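Local structure of lectin CEL-I, N-acetyl-D-galactosamine-specific C-type (4WQQ) at residues A[23-26]-A[27-31]; A[48-51]-A[52-56]; A[55-58]-A[59-63]. The protein binds N-acetylgalactosamine and galactose through calcium in its natural form, and is engineered here to recognise mannose, which it holds in this structure. The protein carries 3 engineered substitutions. All blocks are in the same frame, centred on the assembly; numbering follows the deposited sequence.

Interaction 1: A[23-26]-A[27-31]; sequences TTWE and NAHHE
The six-membered ring of W25 and the imidazole of H29 lie one helical turn apart, side by side and pointing the same way. CB of H29 sits over one face of the indole, offset toward its rim, and CH2 of W25 comes to 3.7 Å from ND1 of H29. With centroids 5.0 Å apart and planes at 47°, the pair is oblique. Both rings leave the backbone in the same sense, CG opposite the main-chain N (chi1 -177° for H29, and W25 takes the same torsion), which carries them alongside each other. The indole also stacks on Y77, takes W73 edge-to-face and gives its NE1 hydrogen to I74 O, so its rotation is fixed from several sides.

At the helix start, T24 OG1 accepts from N27 N at 3.1 Å, an N-cap bond that satisfies an amide of the first turn. One residue earlier, T23 OG1 receives ND2 of N27 at 2.8 Å; the hydroxyl stands 19° out of the amide plane. The methyl CG2 of T23 meets CB of A28 at 3.7 Å. Backbone bonds from A28 N to T24 O and from H29 N to W25 O continue the turn.

Two consecutive threonines thus hold N27, with a threonine N-cap where strand 14-23 passes into helix 25-34 of the C-type lectin domain.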
loop_
_atom_site.group_PDB
_atom_site.type_symbol
_atom_site.label_atom_id
_atom_site.label_comp_id
_atom_site.label_asym_id
_atom_site.label_seq_id
_atom_site.Cartn_x
_atom_site.Cartn_y
_atom_site.Cartn_z
ATOM N N THR A 23 21.038 -15.127 2.636
ATOM C CA THR A 23 20.170 -16.270 2.673
ATOM C C THR A 23 20.132 -16.948 1.258
ATOM O O THR A 23 20.703 -16.469 0.291
ATOM C CB THR A 23 18.726 -15.932 3.257
ATOM O OG1 THR A 23 18.073 -17.140 3.632
ATOM C CG2 THR A 23 17.847 -15.178 2.225
ATOM N N THR A 24 19.459 -18.079 1.188
ATOM C CA THR A 24 19.222 -18.790 -0.041
ATOM C C THR A 24 18.126 -18.086 -0.864
ATOM O O THR A 24 17.337 -17.337 -0.325
ATOM C CB THR A 24 18.787 -20.217 0.207
ATOM O OG1 THR A 24 17.574 -20.216 0.997
ATOM C CG2 THR A 24 19.863 -21.008 0.952
ATOM N N TRP A 25 18.089 -18.363 -2.142
ATOM C CA TRP A 25 17.074 -17.793 -2.998
ATOM C C TRP A 25 15.675 -18.231 -2.516
ATOM O O TRP A 25 14.773 -17.408 -2.441
ATOM C CB TRP A 25 17.254 -18.176 -4.441
ATOM C CG TRP A 25 16.306 -17.520 -5.407
ATOM C CD1 TRP A 25 16.512 -16.381 -6.116
ATOM C CD2 TRP A 25 15.011 -17.986 -5.793
ATOM N NE1 TRP A 25 15.427 -16.103 -6.889
ATOM C CE2 TRP A 25 14.498 -17.087 -6.724
ATOM C CE3 TRP A 25 14.237 -19.096 -5.455
ATOM C CZ2 TRP A 25 13.237 -17.274 -7.330
ATOM C CZ3 TRP A 25 13.015 -19.278 -6.079
ATOM C CH2 TRP A 25 12.540 -18.394 -7.006
ATOM N N GLU A 26 15.549 -19.511 -2.199
ATOM C CA GLU A 26 14.258 -20.069 -1.764
ATOM C C GLU A 26 13.803 -19.368 -0.506
ATOM O O GLU A 26 12.635 -18.967 -0.397
ATOM C CB GLU A 26 14.419 -21.567 -1.514
ATOM C CG GLU A 26 13.293 -22.370 -2.110
ATOM C CD GLU A 26 12.255 -22.739 -1.099
ATOM O OE1 GLU A 26 12.155 -23.965 -0.786
ATOM O OE2 GLU A 26 11.546 -21.803 -0.626
ATOM N N ASN A 27 14.686 -19.147 0.456
ATOM C CA ASN A 27 14.245 -18.502 1.664
ATOM C C ASN A 27 14.003 -17.001 1.461
ATOM O O ASN A 27 13.086 -16.459 2.000
ATOM C CB ASN A 27 15.226 -18.701 2.788
ATOM C CG ASN A 27 14.751 -18.061 4.063
ATOM O OD1 ASN A 27 13.688 -18.439 4.613
ATOM N ND2 ASN A 27 15.470 -17.101 4.525
ATOM N N ALA A 28 14.818 -16.348 0.600
ATOM C CA ALA A 28 14.533 -14.960 0.247
ATOM C C ALA A 28 13.103 -14.818 -0.395
ATOM O O ALA A 28 12.383 -13.868 -0.122
ATOM C CB ALA A 28 15.618 -14.441 -0.647
ATOM N N HIS A 29 12.760 -15.721 -1.294
ATOM C CA HIS A 29 11.500 -15.729 -1.977
ATOM C C HIS A 29 10.378 -15.819 -0.940
ATOM O O HIS A 29 9.435 -15.010 -0.946
ATOM C CB HIS A 29 11.462 -16.895 -2.949
ATOM C CG HIS A 29 10.215 -16.950 -3.763
ATOM N ND1 HIS A 29 9.846 -18.055 -4.470
ATOM C CD2 HIS A 29 9.339 -15.979 -4.103
ATOM C CE1 HIS A 29 8.709 -17.803 -5.114
ATOM N NE2 HIS A 29 8.374 -16.552 -4.895
ATOM N N HIS A 30 10.502 -16.828 -0.059
ATOM C CA HIS A 30 9.598 -16.983 1.087
ATOM C C HIS A 30 9.457 -15.719 1.929
ATOM O O HIS A 30 8.337 -15.305 2.219
ATOM C CB HIS A 30 10.072 -18.180 1.950
ATOM C CG HIS A 30 9.389 -18.277 3.279
ATOM N ND1 HIS A 30 8.171 -18.914 3.450
ATOM C CD2 HIS A 30 9.735 -17.789 4.488
ATOM C CE1 HIS A 30 7.806 -18.823 4.722
ATOM N NE2 HIS A 30 8.724 -18.131 5.362
ATOM N N GLU A 31 10.567 -15.093 2.329
ATOM C CA GLU A 31 10.526 -13.946 3.169
ATOM C C GLU A 31 9.819 -12.803 2.462
ATOM O O GLU A 31 8.951 -12.157 3.038
ATOM C CB GLU A 31 11.948 -13.488 3.530
ATOM C CG GLU A 31 12.592 -14.329 4.619
ATOM C CD GLU A 31 11.846 -14.253 5.934
ATOM O OE1 GLU A 31 11.810 -15.288 6.620
ATOM O OE2 GLU A 31 11.306 -13.183 6.275
#

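Interaction 2: A[48-51]-A[52-56]; sequences SVHS and AAEQA
Three hydrogen bonds join the loop at 48-51 to the first turn of the helix that follows, and two of them use side chains. S51 OG accepts from E54 N at 3.0 Å with an N-H...O angle of 166°. The hydroxyl is placed between the main-chain N and the carbonyl carbon, which turns it back over the helix start. In the main chain, Q55 N reaches S51 O at 2.9 Å. The third bond runs in the other direction: E54 OE1 takes H50 N at 2.8 Å, bent to 144° and arriving from above the carboxylate plane, 35° out of it. The E54 chain is extended to make this reach.

S51 is therefore the N-cap of helix 52-65, which follows strand 42-46 in the C-type lectin domain, while the glutamate three residues on reaches back past the cap to the amide of H50.

Charged and polar ends find further partners beyond the loop. OE2 of E54 forms a salt bridge with K137 and a hydrogen bond with Y16 OH, so both carboxylate oxygens are engaged and the group would be expected to stay ionised. The H50 ring lies alongside this carboxylate, pointing the same way, with OE1 at its edge; its NE2 bonds to S91 OG and only weakly to S48 OG.

V49 supplies the apolar side: its CG1 lies 3.7 Å from CB of Q55 and also 3.5 Å from that residue's OE1. The Q55 chain bends at its second torsion, and its amide is held by W123 NE1 through OE1 and by G120 O through NE2, while F115 packs against both V49 and Q55.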
loop_
_atom_site.group_PDB
_atom_site.type_symbol
_atom_site.label_atom_id
_atom_site.label_comp_id
_atom_site.label_asym_id
_atom_site.label_seq_id
_atom_site.Cartn_x
_atom_site.Cartn_y
_atom_site.Cartn_z
ATOM N N SER A 48 11.357 -7.829 -9.470
ATOM C CA SER A 48 11.474 -8.035 -10.910
ATOM C C SER A 48 11.942 -6.733 -11.528
ATOM O O SER A 48 11.672 -5.696 -10.955
ATOM C CB SER A 48 10.159 -8.475 -11.480
ATOM O OG SER A 48 9.141 -7.503 -11.275
ATOM N N VAL A 49 12.596 -6.794 -12.695
ATOM C CA VAL A 49 13.337 -5.602 -13.277
ATOM C C VAL A 49 12.873 -5.452 -14.720
ATOM O O VAL A 49 12.991 -6.380 -15.515
ATOM C CB VAL A 49 14.855 -5.763 -13.168
ATOM C CG1 VAL A 49 15.588 -4.492 -13.644
ATOM C CG2 VAL A 49 15.227 -5.992 -11.705
ATOM N N HIS A 50 12.292 -4.292 -15.001
ATOM C CA HIS A 50 11.700 -4.102 -16.345
ATOM C C HIS A 50 12.258 -2.984 -17.195
ATOM O O HIS A 50 11.700 -2.769 -18.268
ATOM C CB HIS A 50 10.195 -4.017 -16.235
ATOM C CG HIS A 50 9.608 -5.267 -15.706
ATOM N ND1 HIS A 50 9.386 -6.380 -16.476
ATOM C CD2 HIS A 50 9.246 -5.600 -14.438
ATOM C CE1 HIS A 50 8.877 -7.335 -15.713
ATOM N NE2 HIS A 50 8.801 -6.892 -14.466
ATOM N N SER A 51 13.296 -2.325 -16.729
ATOM C CA SER A 51 13.998 -1.300 -17.482
ATOM C C SER A 51 15.344 -0.985 -16.893
ATOM O O SER A 51 15.637 -1.327 -15.743
ATOM C CB SER A 51 13.147 -0.032 -17.450
ATOM O OG SER A 51 13.102 0.566 -16.161
ATOM N N ALA A 52 16.152 -0.191 -17.615
ATOM C CA ALA A 52 17.419 0.223 -17.115
ATOM C C ALA A 52 17.246 1.099 -15.910
ATOM O O ALA A 52 18.076 1.099 -15.023
ATOM C CB ALA A 52 18.172 0.969 -18.252
ATOM N N ALA A 53 16.187 1.904 -15.901
ATOM C CA ALA A 53 15.950 2.821 -14.819
ATOM C C ALA A 53 15.640 1.991 -13.568
ATOM O O ALA A 53 16.166 2.288 -12.502
ATOM C CB ALA A 53 14.792 3.734 -15.152
ATOM N N GLU A 54 14.792 0.983 -13.724
ATOM C CA GLU A 54 14.480 0.112 -12.558
ATOM C C GLU A 54 15.734 -0.608 -12.060
ATOM O O GLU A 54 15.975 -0.679 -10.873
ATOM C CB GLU A 54 13.335 -0.849 -12.865
ATOM C CG GLU A 54 12.851 -1.592 -11.592
ATOM C CD GLU A 54 11.562 -2.381 -11.757
ATOM O OE1 GLU A 54 11.194 -2.782 -12.906
ATOM O OE2 GLU A 54 10.941 -2.638 -10.671
ATOM N N GLN A 55 16.545 -1.115 -12.981
ATOM C CA GLN A 55 17.771 -1.752 -12.667
ATOM C C GLN A 55 18.651 -0.817 -11.858
ATOM O O GLN A 55 19.213 -1.194 -10.803
ATOM C CB GLN A 55 18.482 -2.174 -13.978
ATOM C CG GLN A 55 19.859 -2.702 -13.793
ATOM C CD GLN A 55 19.922 -4.135 -13.270
ATOM O OE1 GLN A 55 19.004 -4.940 -13.443
ATOM N NE2 GLN A 55 21.033 -4.443 -12.649
ATOM N N ALA A 56 18.858 0.406 -12.374
ATOM C CA ALA A 56 19.725 1.302 -11.677
ATOM C C ALA A 56 19.191 1.682 -10.309
ATOM O O ALA A 56 19.980 1.815 -9.361
ATOM C CB ALA A 56 20.002 2.529 -12.551
#

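Interaction 3: A[55-58]-A[59-63]; sequences QAYV and FNYWR
Four consecutive backbone hydrogen bonds of the i to i+4 kind join 55-58 to 59-63: F59 N to Q55 O, N60 N to A56 O and Y61 N to Y57 O, each at 2.9 Å, and W62 N to V58 O at 3.0 Å. Their regular spacing identifies the middle of an alpha-helix, here helix 52-65 of the C-type lectin domain. The last is the straightest, with an N-H...O angle of 173°.

N60 folds its amide back along the helix, CG lying opposite its own carbonyl carbon (chi1 -65°). ND2 comes to 2.8 Å from A56 O, but the poor angle excludes a hydrogen bond, so the distance reflects close packing; the carbonyl's bond here is with N60 N.

Farther out, the aromatic rings of Y57 and Y61 extend side by side in the same direction. Their planes make 38° and their centroids are 6.0 Å apart, an oblique pair. Y61 OH is bonded to F18 N, which ties this row of side chains to strand 14-23, and the Y57 ring meets that of Y16 in the same strand.

Another side of the helix is largely apolar. V58, F59 and W62 all pack on F115 of strand 112-116, and V58 and W62 also touch M135, so this side of the helix lies against strands 112-116 and 132-140. W62 NE1 is bound to D66 OD2. Between the tyrosines the nearest approach of side chains is Y57 OH to Y61 CD2, 3.9 Å.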
loop_
_atom_site.group_PDB
_atom_site.type_symbol
_atom_site.label_atom_id
_atom_site.label_comp_id
_atom_site.label_asym_id
_atom_site.label_seq_id
_atom_site.Cartn_x
_atom_site.Cartn_y
_atom_site.Cartn_z
ATOM N N GLN A 55 16.545 -1.115 -12.981
ATOM C CA GLN A 55 17.771 -1.752 -12.667
ATOM C C GLN A 55 18.651 -0.817 -11.858
ATOM O O GLN A 55 19.213 -1.194 -10.803
ATOM C CB GLN A 55 18.482 -2.174 -13.978
ATOM C CG GLN A 55 19.859 -2.702 -13.793
ATOM C CD GLN A 55 19.922 -4.135 -13.270
ATOM O OE1 GLN A 55 19.004 -4.940 -13.443
ATOM N NE2 GLN A 55 21.033 -4.443 -12.649
ATOM N N ALA A 56 18.858 0.406 -12.374
ATOM C CA ALA A 56 19.725 1.302 -11.677
ATOM C C ALA A 56 19.191 1.682 -10.309
ATOM O O ALA A 56 19.980 1.815 -9.361
ATOM C CB ALA A 56 20.002 2.529 -12.551
ATOM N N TYR A 57 17.907 1.866 -10.199
ATOM C CA TYR A 57 17.271 2.267 -8.926
ATOM C C TYR A 57 17.565 1.171 -7.883
ATOM O O TYR A 57 18.076 1.416 -6.785
ATOM C CB TYR A 57 15.762 2.442 -9.082
ATOM C CG TYR A 57 15.148 2.532 -7.701
ATOM C CD1 TYR A 57 15.209 3.697 -6.960
ATOM C CD2 TYR A 57 14.618 1.382 -7.099
ATOM C CE1 TYR A 57 14.758 3.736 -5.659
ATOM C CE2 TYR A 57 14.149 1.416 -5.816
ATOM C CZ TYR A 57 14.209 2.566 -5.085
ATOM O OH TYR A 57 13.708 2.541 -3.782
ATOM N N VAL A 58 17.334 -0.062 -8.303
ATOM C CA VAL A 58 17.579 -1.229 -7.432
ATOM C C VAL A 58 19.018 -1.394 -7.001
ATOM O O VAL A 58 19.321 -1.554 -5.843
ATOM C CB VAL A 58 17.030 -2.511 -8.100
ATOM C CG1 VAL A 58 17.449 -3.780 -7.319
ATOM C CG2 VAL A 58 15.524 -2.455 -8.224
ATOM N N PHE A 59 19.922 -1.309 -7.966
ATOM C CA PHE A 59 21.323 -1.496 -7.728
ATOM C C PHE A 59 21.806 -0.381 -6.775
ATOM O O PHE A 59 22.545 -0.652 -5.796
ATOM C CB PHE A 59 22.050 -1.518 -9.072
ATOM C CG PHE A 59 23.547 -1.591 -8.936
ATOM C CD1 PHE A 59 24.133 -2.769 -8.568
ATOM C CD2 PHE A 59 24.333 -0.487 -9.165
ATOM C CE1 PHE A 59 25.497 -2.868 -8.432
ATOM C CE2 PHE A 59 25.695 -0.555 -8.966
ATOM C CZ PHE A 59 26.292 -1.749 -8.632
ATOM N N ASN A 60 21.429 0.890 -7.068
ATOM C CA ASN A 60 21.924 2.002 -6.273
ATOM C C ASN A 60 21.370 1.953 -4.829
ATOM O O ASN A 60 22.073 2.254 -3.845
ATOM C CB ASN A 60 21.624 3.332 -6.988
ATOM C CG ASN A 60 22.418 3.444 -8.337
ATOM O OD1 ASN A 60 23.597 3.052 -8.408
ATOM N ND2 ASN A 60 21.764 3.936 -9.393
ATOM N N TYR A 61 20.137 1.466 -4.691
ATOM C CA TYR A 61 19.544 1.353 -3.370
ATOM C C TYR A 61 20.289 0.306 -2.534
ATOM O O TYR A 61 20.737 0.552 -1.396
ATOM C CB TYR A 61 18.052 1.035 -3.559
ATOM C CG TYR A 61 17.239 0.628 -2.322
ATOM C CD1 TYR A 61 17.564 1.074 -1.062
ATOM C CD2 TYR A 61 16.144 -0.229 -2.452
ATOM C CE1 TYR A 61 16.830 0.708 0.047
ATOM C CE2 TYR A 61 15.369 -0.604 -1.345
ATOM C CZ TYR A 61 15.736 -0.166 -0.087
ATOM O OH TYR A 61 15.041 -0.474 1.061
ATOM N N TRP A 62 20.486 -0.868 -3.126
ATOM C CA TRP A 62 21.232 -1.924 -2.527
ATOM C C TRP A 62 22.642 -1.462 -2.066
ATOM O O TRP A 62 23.024 -1.618 -0.905
ATOM C CB TRP A 62 21.326 -3.096 -3.517
ATOM C CG TRP A 62 22.330 -4.128 -3.146
ATOM C CD1 TRP A 62 22.640 -4.575 -1.885
ATOM C CD2 TRP A 62 23.084 -4.945 -4.047
ATOM N NE1 TRP A 62 23.536 -5.562 -1.948
ATOM C CE2 TRP A 62 23.854 -5.809 -3.253
ATOM C CE3 TRP A 62 23.225 -4.996 -5.457
ATOM C CZ2 TRP A 62 24.745 -6.723 -3.795
ATOM C CZ3 TRP A 62 24.116 -5.864 -5.987
ATOM C CH2 TRP A 62 24.838 -6.772 -5.147
ATOM N N ARG A 63 23.391 -0.881 -3.024
ATOM C CA ARG A 63 24.794 -0.551 -2.786
ATOM C C ARG A 63 24.970 0.665 -1.896
ATOM O O ARG A 63 26.042 0.812 -1.278
ATOM C CB ARG A 63 25.510 -0.436 -4.115
ATOM C CG ARG A 63 25.445 -1.688 -4.983
ATOM C CD ARG A 63 25.903 -2.929 -4.246
ATOM N NE ARG A 63 27.303 -2.835 -3.869
ATOM C CZ ARG A 63 27.951 -3.677 -3.078
ATOM N NH1 ARG A 63 27.341 -4.683 -2.497
ATOM N NH2 ARG A 63 29.220 -3.511 -2.860
#

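The three contacts follow one another along the chain within one C-type lectin domain. Interaction 1 opens helix 25-34; strand 42-46 intervenes; interaction 2 then starts helix 52-65, and interaction 3 continues it, the two sharing Q55 and A56 with centres 9 Å apart. Interaction 1 lies on the opposite side of the chain's centre, its centre 21 Å from that of interaction 2 and 19 Å from that of interaction 3. Strand 132-140 links the ensemble: T23 and A28 touch its Y134, E54 pairs with K137, and V58 packs on M135. The domain's two helices, both begun by a hydroxyl N-cap, thus bear on a common strand.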